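Local coordinates for protein sialidase B (Streptococcus pneumoniae serotype 4, PDB 4XJW) that hydrolyses alpha-(2->3)-, alpha-(2->6)- and alpha-(2->8)-glycosidic linkages of terminal sialic acid residues in glycoproteins, glycolipids and oligosaccharides, at residues A[501-506]-A[552-557]; A[571-576]-A[614-619]. The protein carries 1 engineered substitution. All blocks are in the same frame, centred on the assembly; numbering follows the deposited sequence.

Interaction 1: residues A[501-506]-A[552-557]; sequences TAEAQM and GTQVSA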
ATOM      1  N   THR A 501      -4.639   9.677 -14.639  1.00 18.08           N
ATOM      2  CA  THR A 501      -4.464   9.624 -13.188  1.00 14.66           C
ATOM      3  C   THR A 501      -3.257  10.499 -12.852  1.00 14.14           C
ATOM      4  O   THR A 501      -2.156   9.999 -12.650  1.00 17.75           O
ATOM      5  CB  THR A 501      -4.244   8.166 -12.730  1.00 17.48           C
ATOM      6  OG1 THR A 501      -5.310   7.354 -13.241  1.00 18.79           O
ATOM      7  CG2 THR A 501      -4.250   8.051 -11.221  1.00 15.48           C
ATOM      8  N   ALA A 502      -3.477  11.815 -12.804  1.00 15.08           N
ATOM      9  CA  ALA A 502      -2.390  12.791 -12.706  1.00 13.19           C
ATOM     10  C   ALA A 502      -2.027  13.099 -11.264  1.00 11.18           C
ATOM     11  O   ALA A 502      -2.169  14.236 -10.801  1.00 14.60           O
ATOM     12  CB  ALA A 502      -2.756  14.064 -13.434  1.00 12.59           C
ATOM     13  N   GLU A 503      -1.555  12.074 -10.565  1.00  9.84           N
ATOM     14  CA  GLU A 503      -1.149  12.210  -9.175  1.00 10.21           C
ATOM     15  C   GLU A 503       0.067  13.124  -9.081  1.00 11.84           C
ATOM     16  O   GLU A 503       1.099  12.860  -9.697  1.00 10.72           O
ATOM     17  CB  GLU A 503      -0.845  10.831  -8.595  1.00 10.24           C
ATOM     18  CG  GLU A 503      -2.099   9.993  -8.356  1.00 10.13           C
ATOM     19  CD  GLU A 503      -1.848   8.498  -8.395  1.00 12.72           C
ATOM     20  OE1 GLU A 503      -2.733   7.751  -7.922  1.00 12.18           O
ATOM     21  OE2 GLU A 503      -0.785   8.069  -8.902  1.00 12.13           O
ATOM     22  N   ALA A 504      -0.044  14.169  -8.262  1.00  9.40           N
ATOM     23  CA  ALA A 504       0.922  15.264  -8.256  1.00 10.17           C
ATOM     24  C   ALA A 504       1.416  15.507  -6.844  1.00  9.28           C
ATOM     25  O   ALA A 504       0.636  15.424  -5.898  1.00 11.54           O
ATOM     26  CB  ALA A 504       0.276  16.519  -8.784  1.00 10.53           C
ATOM     27  N   GLN A 505       2.695  15.853  -6.714  1.00  9.62           N
ATOM     28  CA  GLN A 505       3.262  16.218  -5.425  1.00  7.89           C
ATOM     29  C   GLN A 505       4.125  17.452  -5.618  1.00 11.18           C
ATOM     30  O   GLN A 505       4.730  17.643  -6.674  1.00 11.07           O
ATOM     31  CB  GLN A 505       4.062  15.048  -4.856  1.00  8.14           C
ATOM     32  CG  GLN A 505       3.196  13.906  -4.292  1.00  9.53           C
ATOM     33  CD  GLN A 505       2.485  14.279  -2.981  1.00 10.50           C
ATOM     34  OE1 GLN A 505       3.012  14.044  -1.886  1.00  9.86           O
ATOM     35  NE2 GLN A 505       1.283  14.834  -3.094  1.00  9.08           N
ATOM     36  N   MET A 506       4.187  18.290  -4.588  1.00  8.36           N
ATOM     37  CA  MET A 506       4.759  19.631  -4.696  1.00 10.42           C
ATOM     38  C   MET A 506       5.987  19.799  -3.799  1.00 10.07           C
ATOM     39  O   MET A 506       6.099  19.158  -2.761  1.00 11.59           O
ATOM     40  CB  MET A 506       3.718  20.675  -4.282  1.00  8.69           C
ATOM     41  CG  MET A 506       2.441  20.714  -5.139  1.00  9.98           C
ATOM     42  SD  MET A 506       1.112  21.630  -4.347  1.00 13.35           S
ATOM     43  CE  MET A 506       0.523  20.429  -3.143  1.00 14.49           C
ATOM     44  N   GLY A 552       1.730   4.892 -15.805  1.00 11.70           N
ATOM     45  CA  GLY A 552       2.350   5.752 -14.789  1.00 11.59           C
ATOM     46  C   GLY A 552       2.210   5.250 -13.363  1.00 10.99           C
ATOM     47  O   GLY A 552       1.484   4.292 -13.108  1.00 11.77           O
ATOM     48  N   THR A 553       2.899   5.932 -12.438  1.00  9.96           N
ATOM     49  CA  THR A 553       2.855   5.625 -11.002  1.00 10.36           C
ATOM     50  C   THR A 553       3.015   6.925 -10.230  1.00 12.69           C
ATOM     51  O   THR A 553       3.682   7.837 -10.697  1.00 10.49           O
ATOM     52  CB  THR A 553       4.006   4.651 -10.593  1.00  8.37           C
ATOM     53  OG1 THR A 553       3.902   3.450 -11.373  1.00  9.80           O
ATOM     54  CG2 THR A 553       3.904   4.254  -9.137  1.00  9.09           C
ATOM     55  N   GLN A 554       2.395   7.008  -9.052  1.00  9.37           N
ATOM     56  CA  GLN A 554       2.585   8.138  -8.160  1.00  9.29           C
ATOM     57  C   GLN A 554       4.085   8.400  -7.977  1.00 11.39           C
ATOM     58  O   GLN A 554       4.891   7.456  -7.905  1.00  9.51           O
ATOM     59  CB  GLN A 554       1.936   7.834  -6.806  1.00 11.66           C
ATOM     60  CG  GLN A 554       1.967   9.000  -5.802  1.00 10.83           C
ATOM     61  CD  GLN A 554       2.262   8.558  -4.378  1.00 13.25           C
ATOM     62  OE1 GLN A 554       2.673   7.427  -4.136  1.00 17.07           O
ATOM     63  NE2 GLN A 554       2.047   9.455  -3.424  1.00 16.71           N
ATOM     64  N   VAL A 555       4.450   9.685  -7.928  1.00 11.08           N
ATOM     65  CA  VAL A 555       5.813  10.103  -7.614  1.00 10.00           C
ATOM     66  C   VAL A 555       5.738  10.966  -6.360  1.00  8.65           C
ATOM     67  O   VAL A 555       4.900  11.879  -6.258  1.00 12.41           O
ATOM     68  CB  VAL A 555       6.466  10.897  -8.781  1.00 14.26           C
ATOM     69  CG1 VAL A 555       5.574  12.044  -9.232  1.00 16.12           C
ATOM     70  CG2 VAL A 555       7.838  11.421  -8.400  1.00 17.55           C
ATOM     71  N   SER A 556       6.589  10.673  -5.388  1.00  9.15           N
ATOM     72  CA  SER A 556       6.653  11.535  -4.212  1.00  9.49           C
ATOM     73  C   SER A 556       7.901  12.398  -4.321  1.00 11.10           C
ATOM     74  O   SER A 556       8.841  12.046  -5.044  1.00 10.60           O
ATOM     75  CB  SER A 556       6.605  10.726  -2.923  1.00  8.25           C
ATOM     76  OG  SER A 556       7.555   9.673  -2.892  1.00 10.01           O
ATOM     77  N   ALA A 557       7.894  13.543  -3.645  1.00  9.87           N
ATOM     78  CA  ALA A 557       8.910  14.563  -3.897  1.00 11.13           C
ATOM     79  C   ALA A 557       9.100  15.431  -2.685  1.00 12.63           C
ATOM     80  O   ALA A 557       8.123  15.844  -2.068  1.00 13.43           O
ATOM     81  CB  ALA A 557       8.497  15.417  -5.076  1.00 14.70           C
TER
HETATM   82  O   HOH W   1       2.451  11.902  -7.397  1.00 11.76           O
HETATM   83  O   HOH W   2       5.685  13.932  -1.702  1.00 10.19           O

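Interaction 2: residues A[571-576]-A[614-619]; sequences ILSTPN and AYSAIT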
ATOM      1  N   ILE A 571      14.468  15.764  -3.976  1.00  9.50           N
ATOM      2  CA  ILE A 571      14.554  14.311  -4.076  1.00 12.87           C
ATOM      3  C   ILE A 571      13.215  13.737  -4.534  1.00 12.09           C
ATOM      4  O   ILE A 571      12.166  14.058  -3.971  1.00 11.84           O
ATOM      5  CB  ILE A 571      15.005  13.659  -2.761  1.00 11.70           C
ATOM      6  CG1 ILE A 571      16.312  14.303  -2.288  1.00 13.07           C
ATOM      7  CG2 ILE A 571      15.176  12.153  -2.945  1.00 14.22           C
ATOM      8  CD1 ILE A 571      16.746  13.872  -0.901  1.00 15.22           C
ATOM      9  N   LEU A 572      13.259  12.922  -5.587  1.00 11.59           N
ATOM     10  CA  LEU A 572      12.078  12.250  -6.106  1.00 12.13           C
ATOM     11  C   LEU A 572      12.137  10.757  -5.773  1.00 10.14           C
ATOM     12  O   LEU A 572      13.211  10.159  -5.770  1.00 12.66           O
ATOM     13  CB  LEU A 572      12.013  12.414  -7.627  1.00 12.07           C
ATOM     14  CG  LEU A 572      11.937  13.792  -8.268  1.00 12.47           C
ATOM     15  CD1 LEU A 572      11.736  13.622  -9.780  1.00 15.11           C
ATOM     16  CD2 LEU A 572      10.813  14.636  -7.689  1.00 15.78           C
ATOM     17  N   SER A 573      10.977  10.158  -5.516  1.00 10.20           N
ATOM     18  CA  SER A 573      10.861   8.708  -5.330  1.00  8.95           C
ATOM     19  C   SER A 573       9.852   8.164  -6.338  1.00 10.50           C
ATOM     20  O   SER A 573       8.735   8.671  -6.424  1.00 10.95           O
ATOM     21  CB  SER A 573      10.388   8.405  -3.910  1.00  8.98           C
ATOM     22  OG  SER A 573       9.907   7.087  -3.791  1.00 11.10           O
ATOM     23  N   THR A 574      10.243   7.123  -7.075  1.00  8.60           N
ATOM     24  CA  THR A 574       9.423   6.587  -8.160  1.00  8.64           C
ATOM     25  C   THR A 574      10.032   5.291  -8.640  1.00 10.46           C
ATOM     26  O   THR A 574      11.242   5.105  -8.529  1.00 10.53           O
ATOM     27  CB  THR A 574       9.379   7.589  -9.351  1.00 12.38           C
ATOM     28  OG1 THR A 574       8.687   7.003 -10.466  1.00 14.11           O
ATOM     29  CG2 THR A 574      10.782   7.977  -9.781  1.00 13.40           C
ATOM     30  N   PRO A 575       9.206   4.390  -9.201  1.00  9.79           N
ATOM     31  CA  PRO A 575       9.794   3.338 -10.032  1.00  9.84           C
ATOM     32  C   PRO A 575      10.500   3.987 -11.226  1.00  9.63           C
ATOM     33  O   PRO A 575      10.056   5.024 -11.737  1.00 12.09           O
ATOM     34  CB  PRO A 575       8.568   2.555 -10.512  1.00 10.05           C
ATOM     35  CG  PRO A 575       7.435   3.553 -10.454  1.00  8.26           C
ATOM     36  CD  PRO A 575       7.736   4.324  -9.186  1.00  9.38           C
ATOM     37  N   ASN A 576      11.593   3.389 -11.666  1.00 10.91           N
ATOM     38  CA  ASN A 576      12.235   3.847 -12.901  1.00 12.69           C
ATOM     39  C   ASN A 576      12.265   2.677 -13.853  1.00 14.42           C
ATOM     40  O   ASN A 576      13.228   1.903 -13.877  1.00 15.69           O
ATOM     41  CB  ASN A 576      13.654   4.349 -12.618  1.00 14.37           C
ATOM     42  CG  ASN A 576      14.264   5.083 -13.802  1.00 14.97           C
ATOM     43  OD1 ASN A 576      13.768   5.003 -14.925  1.00 16.54           O
ATOM     44  ND2 ASN A 576      15.352   5.801 -13.552  1.00 17.23           N
ATOM     45  N   ALA A 614       6.110   0.506  -6.068  1.00  7.93           N
ATOM     46  CA  ALA A 614       4.946   1.186  -6.612  1.00  8.27           C
ATOM     47  C   ALA A 614       4.742   2.553  -5.971  1.00  9.14           C
ATOM     48  O   ALA A 614       5.609   3.407  -6.098  1.00  9.25           O
ATOM     49  CB  ALA A 614       3.690   0.292  -6.543  1.00 10.56           C
ATOM     50  N   TYR A 615       3.612   2.780  -5.310  1.00  8.94           N
ATOM     51  CA  TYR A 615       3.403   4.063  -4.661  1.00  7.45           C
ATOM     52  C   TYR A 615       4.372   4.217  -3.494  1.00  7.69           C
ATOM     53  O   TYR A 615       4.806   3.228  -2.879  1.00  8.53           O
ATOM     54  CB  TYR A 615       1.966   4.243  -4.164  1.00 10.08           C
ATOM     55  CG  TYR A 615       0.939   4.561  -5.222  1.00  9.98           C
ATOM     56  CD1 TYR A 615       0.993   3.983  -6.485  1.00 11.79           C
ATOM     57  CD2 TYR A 615      -0.123   5.407  -4.944  1.00  8.66           C
ATOM     58  CE1 TYR A 615       0.021   4.264  -7.438  1.00 10.90           C
ATOM     59  CE2 TYR A 615      -1.089   5.688  -5.889  1.00  9.39           C
ATOM     60  CZ  TYR A 615      -1.019   5.099  -7.124  1.00 10.11           C
ATOM     61  OH  TYR A 615      -1.989   5.367  -8.072  1.00 11.99           O
ATOM     62  N   SER A 616       4.710   5.464  -3.202  1.00  8.52           N
ATOM     63  CA  SER A 616       5.730   5.729  -2.211  1.00  8.58           C
ATOM     64  C   SER A 616       5.531   7.042  -1.490  1.00  8.93           C
ATOM     65  O   SER A 616       4.856   7.963  -1.958  1.00  9.74           O
ATOM     66  CB  SER A 616       7.108   5.690  -2.866  1.00  8.81           C
ATOM     67  OG  SER A 616       7.278   6.814  -3.722  1.00 10.16           O
ATOM     68  N   ALA A 617       6.150   7.105  -0.313  1.00  6.98           N
ATOM     69  CA  ALA A 617       6.157   8.294   0.515  1.00  8.42           C
ATOM     70  C   ALA A 617       7.590   8.562   0.952  1.00  8.86           C
ATOM     71  O   ALA A 617       8.302   7.641   1.392  1.00  9.88           O
ATOM     72  CB  ALA A 617       5.244   8.082   1.720  1.00  8.95           C
ATOM     73  N   ILE A 618       8.025   9.817   0.826  1.00  9.42           N
ATOM     74  CA  ILE A 618       9.332  10.199   1.349  1.00 11.57           C
ATOM     75  C   ILE A 618       9.272  11.435   2.234  1.00 11.41           C
ATOM     76  O   ILE A 618       8.493  12.360   1.998  1.00 10.22           O
ATOM     77  CB  ILE A 618      10.386  10.390   0.233  1.00 10.93           C
ATOM     78  CG1 ILE A 618       9.942  11.443  -0.789  1.00 12.33           C
ATOM     79  CG2 ILE A 618      10.714   9.044  -0.442  1.00 13.63           C
ATOM     80  CD1 ILE A 618      11.055  11.786  -1.779  1.00 14.84           C
ATOM     81  N   THR A 619      10.094  11.447   3.270  1.00  9.59           N
ATOM     82  CA  THR A 619      10.202  12.652   4.075  1.00  9.28           C
ATOM     83  C   THR A 619      11.579  12.765   4.681  1.00 10.77           C
ATOM     84  O   THR A 619      12.226  11.757   4.966  1.00 11.36           O
ATOM     85  CB  THR A 619       9.070  12.753   5.129  1.00  8.93           C
ATOM     86  OG1 THR A 619       8.914  14.119   5.518  1.00 11.38           O
ATOM     87  CG2 THR A 619       9.351  11.878   6.376  1.00  7.23           C
TER

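Interaction 1: residues A[501-506]-A[552-557]
Q505 rests CB and CG on the backbone of 552-557, and this is the tight part of the contact: its CG lies 3.3 Å from V555 O. CG sits beside its own backbone N, and a bend at chi2 (-71°) folds CD aside. The amide NE2 then donates to A504 O at 2.9 Å with an N-H...O angle of 165°, A504 O lying nearly in the amide plane. A little further back, OE2 of E503 comes within 3.4 Å of Q554 CB; the two side chains cross at about a right angle, with carboxylate and amide planes turned 70° from each other. The segments run almost the same way, yet no direct hydrogen bond joins them. This fits the sialidase beta-propeller, where 504-510 and 556-559 are the first strands of successive four-stranded blades and lie side by side near its axis. The looser part is filled by water rather than opened to bulk solvent. One water accepts from V555 N at 3.0 Å and gives a weak bond to E503 O. A second accepts from A557 N at 3.0 Å and lies 2.7 Å from Q505 OE1, which also receives the backbone N-H of Q456. E503, a predicted active-site residue, has its carboxylate held from beyond the pair, OE1 by the hydroxyl of Y615 and OE2 by a salt bridge to R519, while Q554 donates from NE2 to P454 O.

Interaction 2: residues A[571-576]-A[614-619]
S573 and S616 face each other on two strands, 571-575 and 616-619, whose axes run 163° apart, close to antiparallel, and approach to 7.3 Å without any backbone hydrogen bond between them. The two hydroxyls make the only polar link: S573 OG and S616 OG are 2.6 Å apart, a short hydrogen bond in which either may be the donor. S573 OG stands anti to its backbone N (chi1 163°), reaching across to S616, and is also bonded to the hydroxyl of Y613; S616 OG has a further partner in S556 OG. The strands belong to neighbouring propeller blades, 569-575 being the second strand of one and 616-620 the first of the next, so the contact is packing between blades rather than pairing within a sheet. Beside the serines, I618 spreads its two branches over the other strand. Its CG2 rests 3.5 Å from S573 CB, while CD1 reaches I571 O at 3.3 Å and lies 4.3 Å from I571 CG2. At the other end P575 CD meets A614 O at 3.9 Å. Y615, the nucleophile by similarity, starts its side chain away from 571-576; its ring makes a cation-pi contact with R207.

How the interactions relate
Interaction 1 closes before interaction 2 opens along the chain, and their centres are 9 Å apart within the same propeller. Each joins neighbouring blades: interaction 1 sets strand 504-510 next to strand 556-559, and interaction 2 brings strand 569-575 of that second blade to strand 616-620 of the blade after it. The middle blade is shared, since strands 556-559 and 569-575 are antiparallel neighbours in one sheet, with S556 O 2.9 Å from S573 N. V555 CG2 also packs against S573 O at 3.5 Å. E503 of interaction 1 and Y615 of interaction 2 meet, E503 OE1 to Y615 OH at 2.5 Å, a probable hydrogen bond, consistent with a shared catalytic centre.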